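Local coordinates for protein esterase (Thermotoga maritima, PDB 3DOH) that is a thermostable esterase that probably hydrolyses carboxylic esters, combining an alpha/beta-hydrolase domain with an immunoglobulin-like domain, at residues L115-D120 with V126-S131; V313-A316 with V321-V324. All blocks are in the same frame, centred on the assembly; numbering follows the deposited sequence.

Interaction 1 of 2, residues L115-D120 with V126-S131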
loop_
_atom_site.group_PDB
_atom_site.type_symbol
_atom_site.label_atom_id
_atom_site.label_comp_id
_atom_site.label_asym_id
_atom_site.label_seq_id
_atom_site.Cartn_x
_atom_site.Cartn_y
_atom_site.Cartn_z
ATOM N N LEU A 115 13.140 -0.403 28.894
ATOM C CA LEU A 115 11.739 -0.469 29.263
ATOM C C LEU A 115 11.357 -1.688 30.081
ATOM O O LEU A 115 10.389 -1.658 30.843
ATOM C CB LEU A 115 10.893 -0.452 28.007
ATOM C CG LEU A 115 11.024 0.811 27.188
ATOM C CD1 LEU A 115 10.433 0.643 25.772
ATOM C CD2 LEU A 115 10.356 1.927 27.935
ATOM N N VAL A 116 12.095 -2.764 29.874
ATOM C CA VAL A 116 11.808 -4.034 30.469
ATOM C C VAL A 116 13.096 -4.463 31.124
ATOM O O VAL A 116 14.179 -3.946 30.768
ATOM C CB VAL A 116 11.462 -5.067 29.402
ATOM C CG1 VAL A 116 10.119 -4.744 28.773
ATOM C CG2 VAL A 116 12.582 -5.189 28.360
ATOM N N PRO A 117 13.016 -5.414 32.069
ATOM C CA PRO A 117 14.258 -5.850 32.677
ATOM C C PRO A 117 15.110 -6.495 31.594
ATOM O O PRO A 117 14.579 -6.824 30.546
ATOM C CB PRO A 117 13.785 -6.872 33.720
ATOM C CG PRO A 117 12.347 -6.524 33.976
ATOM C CD PRO A 117 11.857 -6.127 32.627
ATOM N N ILE A 118 16.414 -6.636 31.813
ATOM C CA ILE A 118 17.282 -7.333 30.849
ATOM C C ILE A 118 18.263 -8.274 31.535
ATOM O O ILE A 118 18.630 -8.085 32.714
ATOM C CB ILE A 118 18.080 -6.390 29.931
ATOM C CG1 ILE A 118 18.855 -5.372 30.781
ATOM C CG2 ILE A 118 17.176 -5.751 28.890
ATOM C CD1 ILE A 118 20.191 -4.893 30.158
ATOM N N PHE A 119 18.682 -9.291 30.787
ATOM C CA PHE A 119 19.540 -10.314 31.349
ATOM C C PHE A 119 20.982 -9.803 31.367
ATOM O O PHE A 119 21.426 -9.196 30.389
ATOM C CB PHE A 119 19.390 -11.640 30.572
ATOM C CG PHE A 119 18.091 -12.385 30.873
ATOM C CD1 PHE A 119 17.898 -13.023 32.118
ATOM C CD2 PHE A 119 17.052 -12.443 29.919
ATOM C CE1 PHE A 119 16.701 -13.710 32.407
ATOM C CE2 PHE A 119 15.841 -13.127 30.188
ATOM C CZ PHE A 119 15.668 -13.766 31.433
ATOM N N ASP A 120 21.694 -9.993 32.479
ATOM C CA ASP A 120 23.154 -9.761 32.473
ATOM C C ASP A 120 24.002 -11.057 32.608
ATOM O O ASP A 120 23.464 -12.162 32.841
ATOM C CB ASP A 120 23.571 -8.652 33.459
ATOM C CG ASP A 120 24.069 -9.191 34.779
ATOM O OD1 ASP A 120 23.867 -10.393 35.033
ATOM O OD2 ASP A 120 24.667 -8.413 35.562
ATOM N N VAL A 126 18.954 -6.583 35.178
ATOM C CA VAL A 126 19.061 -5.114 35.319
ATOM C C VAL A 126 17.660 -4.519 35.147
ATOM O O VAL A 126 16.954 -4.848 34.202
ATOM C CB VAL A 126 20.059 -4.457 34.327
ATOM C CG1 VAL A 126 20.301 -2.989 34.712
ATOM C CG2 VAL A 126 21.387 -5.220 34.285
ATOM N N GLU A 127 17.244 -3.688 36.087
ATOM C CA GLU A 127 15.888 -3.164 36.070
ATOM C C GLU A 127 15.765 -1.968 35.109
ATOM O O GLU A 127 16.754 -1.274 34.838
ATOM C CB GLU A 127 15.410 -2.824 37.501
ATOM C CG GLU A 127 15.223 -4.059 38.440
ATOM C CD GLU A 127 14.049 -4.994 38.041
ATOM O OE1 GLU A 127 12.916 -4.498 37.881
ATOM O OE2 GLU A 127 14.251 -6.229 37.890
ATOM N N PRO A 128 14.559 -1.759 34.547
ATOM C CA PRO A 128 14.242 -0.563 33.756
ATOM C C PRO A 128 14.780 0.776 34.338
ATOM O O PRO A 128 14.790 0.977 35.561
ATOM C CB PRO A 128 12.725 -0.562 33.756
ATOM C CG PRO A 128 12.351 -1.993 33.827
ATOM C CD PRO A 128 13.424 -2.698 34.600
ATOM N N PHE A 129 15.242 1.667 33.460
ATOM C CA PHE A 129 15.675 3.015 33.854
ATOM C C PHE A 129 15.304 3.998 32.757
ATOM O O PHE A 129 15.053 3.608 31.626
ATOM C CB PHE A 129 17.201 3.078 34.125
ATOM C CG PHE A 129 18.040 3.207 32.871
ATOM C CD1 PHE A 129 18.276 4.478 32.286
ATOM C CD2 PHE A 129 18.557 2.070 32.245
ATOM C CE1 PHE A 129 19.020 4.595 31.138
ATOM C CE2 PHE A 129 19.278 2.177 31.087
ATOM C CZ PHE A 129 19.525 3.437 30.537
ATOM N N THR A 130 15.302 5.277 33.089
ATOM C CA THR A 130 15.038 6.327 32.120
ATOM C C THR A 130 15.977 7.445 32.450
ATOM O O THR A 130 16.304 7.642 33.605
ATOM C CB THR A 130 13.624 6.836 32.226
ATOM O OG1 THR A 130 12.738 5.727 32.122
ATOM C CG2 THR A 130 13.313 7.816 31.108
ATOM N N SER A 131 16.411 8.183 31.432
ATOM C CA SER A 131 17.534 9.102 31.574
ATOM C C SER A 131 17.638 10.049 30.382
ATOM O O SER A 131 17.454 9.641 29.235
ATOM C CB SER A 131 18.842 8.328 31.746
ATOM O OG SER A 131 19.943 9.209 31.882
#
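Ile118 and Val126 form a single antiparallel, hydrogen-bonded bridge, their CA atoms 5.3 Å apart, which brings the chain back on itself just before strand 129-139. Ile118 N donates a hydrogen bond to Val126 O at 3.0 Å, and Val126 N returns the bond to Ile118 O at 2.9 Å. Val126 O also receives a CA-H...O contact from Pro117 CA at 3.3 Å and a hydrogen bond from Gln114 NE2, so this carbonyl has several donors around it.

Beside the bridge, the side chains of Ile118 and Val126 run side by side in a common direction. Ile118 holds CG1 between its backbone N and carbonyl carbon (chi1 53°), which brings this branch to 3.9 Å from Val126 CB. Two beta-branched aliphatic residues suit this place, because they favour extended backbone and offer apolar surface to Tyr29 of strand 19-29, which touches both.

The two prolines meet next. Their rings cross obliquely, with Pro117 CG 4.0 Å from Pro128 CD, while Pro128 CG rests against the Leu115-Val116 backbone, 3.6 Å from Leu115 O. Pro128 has no N-H to offer, so it cannot donate to Val116 O, which is bonded by Gln114 NE2. On the other flank, Asp120 meets Val126 through its CB, and its OD1 bonds to Asp122 N within the intervening turn. Leu115 and Pro128 also pack against a second subunit, on its Leu115 and Thr130 respectively.

The contact thus combines one reciprocal pair of backbone bonds with apolar packing: the bonds fix how the segments align, and the prolines interrupt the pairing with ring contacts before it resumes between strands 129-139 and 110-114.

Interaction 2 of 2, residues V313-A316 with V321-V324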
loop_
_atom_site.group_PDB
_atom_site.type_symbol
_atom_site.label_atom_id
_atom_site.label_comp_id
_atom_site.label_asym_id
_atom_site.label_seq_id
_atom_site.Cartn_x
_atom_site.Cartn_y
_atom_site.Cartn_z
ATOM N N VAL A 313 35.971 20.530 -11.313
ATOM C CA VAL A 313 34.798 21.310 -10.967
ATOM C C VAL A 313 33.523 20.430 -10.907
ATOM O O VAL A 313 33.361 19.491 -11.687
ATOM C CB VAL A 313 34.613 22.394 -12.030
ATOM C CG1 VAL A 313 33.481 23.361 -11.666
ATOM C CG2 VAL A 313 35.902 23.153 -12.233
ATOM N N PHE A 314 32.627 20.738 -9.977
ATOM C CA PHE A 314 31.361 20.031 -9.815
ATOM C C PHE A 314 30.271 21.112 -9.635
ATOM O O PHE A 314 30.518 22.150 -8.969
ATOM C CB PHE A 314 31.393 19.106 -8.572
ATOM C CG PHE A 314 32.321 17.919 -8.693
ATOM C CD1 PHE A 314 33.692 18.048 -8.453
ATOM C CD2 PHE A 314 31.830 16.658 -9.054
ATOM C CE1 PHE A 314 34.560 16.914 -8.574
ATOM C CE2 PHE A 314 32.704 15.528 -9.171
ATOM C CZ PHE A 314 34.053 15.659 -8.934
ATOM N N HIS A 315 29.081 20.883 -10.213
ATOM C CA HIS A 315 27.943 21.798 -10.106
ATOM C C HIS A 315 26.723 21.006 -10.578
ATOM O O HIS A 315 26.856 20.064 -11.345
ATOM C CB HIS A 315 28.160 22.989 -11.045
ATOM C CG HIS A 315 27.580 24.280 -10.553
ATOM N ND1 HIS A 315 26.253 24.420 -10.199
ATOM C CD2 HIS A 315 28.140 25.502 -10.403
ATOM C CE1 HIS A 315 26.033 25.665 -9.825
ATOM N NE2 HIS A 315 27.158 26.344 -9.958
ATOM N N ALA A 316 25.525 21.364 -10.141
ATOM C CA ALA A 316 24.340 20.703 -10.681
ATOM C C ALA A 316 23.687 21.681 -11.610
ATOM O O ALA A 316 23.554 22.875 -11.274
ATOM C CB ALA A 316 23.385 20.302 -9.594
ATOM N N VAL A 321 20.359 28.242 -6.477
ATOM C CA VAL A 321 21.038 29.235 -5.634
ATOM C C VAL A 321 22.246 29.844 -6.390
ATOM O O VAL A 321 22.382 31.068 -6.450
ATOM C CB VAL A 321 21.553 28.583 -4.286
ATOM C CG1 VAL A 321 22.376 29.578 -3.433
ATOM C CG2 VAL A 321 20.403 27.970 -3.511
ATOM N N VAL A 322 23.103 28.968 -6.941
ATOM C CA VAL A 322 24.290 29.359 -7.655
ATOM C C VAL A 322 24.215 28.809 -9.079
ATOM O O VAL A 322 24.454 27.626 -9.303
ATOM C CB VAL A 322 25.559 28.816 -6.977
ATOM C CG1 VAL A 322 26.801 29.096 -7.848
ATOM C CG2 VAL A 322 25.736 29.409 -5.534
ATOM N N PRO A 323 23.884 29.679 -10.056
ATOM C CA PRO A 323 23.659 29.304 -11.466
ATOM C C PRO A 323 24.804 28.413 -11.937
ATOM O O PRO A 323 25.966 28.684 -11.594
ATOM C CB PRO A 323 23.746 30.644 -12.209
ATOM C CG PRO A 323 23.638 31.726 -11.193
ATOM C CD PRO A 323 23.758 31.130 -9.815
ATOM N N VAL A 324 24.506 27.356 -12.688
ATOM C CA VAL A 324 25.552 26.390 -13.078
ATOM C C VAL A 324 26.531 27.083 -14.044
ATOM O O VAL A 324 27.712 26.683 -14.181
ATOM C CB VAL A 324 24.925 25.105 -13.700
ATOM C CG1 VAL A 324 24.088 25.444 -14.957
ATOM C CG2 VAL A 324 25.969 24.045 -14.026
#
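His315 of strand 311-316 lays its imidazole beneath the backbone of Val324, in the loop that leads into helix 325-336. Val324 CA sits 3.4 Å from the centroid of the ring and only 14° off its normal, a CH-pi contact made by a backbone carbon. Val324 has CG1 between its backbone N and carbonyl carbon and CG2 anti to that N (chi1 59°). This sends CG2 down to the root of the imidazole, 3.8 Å from His315 CG, while Val324 CB lies 3.6 Å from Ala316 O.

The imidazole is turned by a chi1 of -148°, well away from a staggered position, and a long, bent bond from His315 ND1 to Ala316 O, 3.3 Å, may favour this setting; it reaches the oxygen from above the carbonyl plane. At the far end of the imidazole, Val322 CG1, anti to its own backbone N, approaches His315 NE2 to 3.5 Å.

The same loop carries Asp319, whose OD1 accepts hydrogen bonds from Val321 N and Val322 N, and both valine side chains touch His359. Asp319 and His359, with Ser271, are arranged in a way consistent with a catalytic triad. A histidine suits this buried corner by offering a flat face for Val324 and a ring nitrogen that can donate to Ala316 O, an arrangement consistent with holding the probable acid-bearing loop in shape.

Overall arrangement
From the N terminus, the chain first builds the immunoglobulin-like domain, where interaction 1 closes the short loop between strands 110-114 and 129-139, antiparallel neighbours in the same sheet. It then enters the alpha/beta-hydrolase domain, where interaction 2 closes another short loop, between strand 311-316 of the mixed sheet and helix 325-336. The two are in series, neither nested nor crossed. Their centres are 51 Å apart, on opposite sides of the centre of the chain, and their nearest atoms are about 38 Å from each other. Interaction 1 forms part of an interface with a second subunit; interaction 2 borders the probable active site and touches a third subunit through Val321.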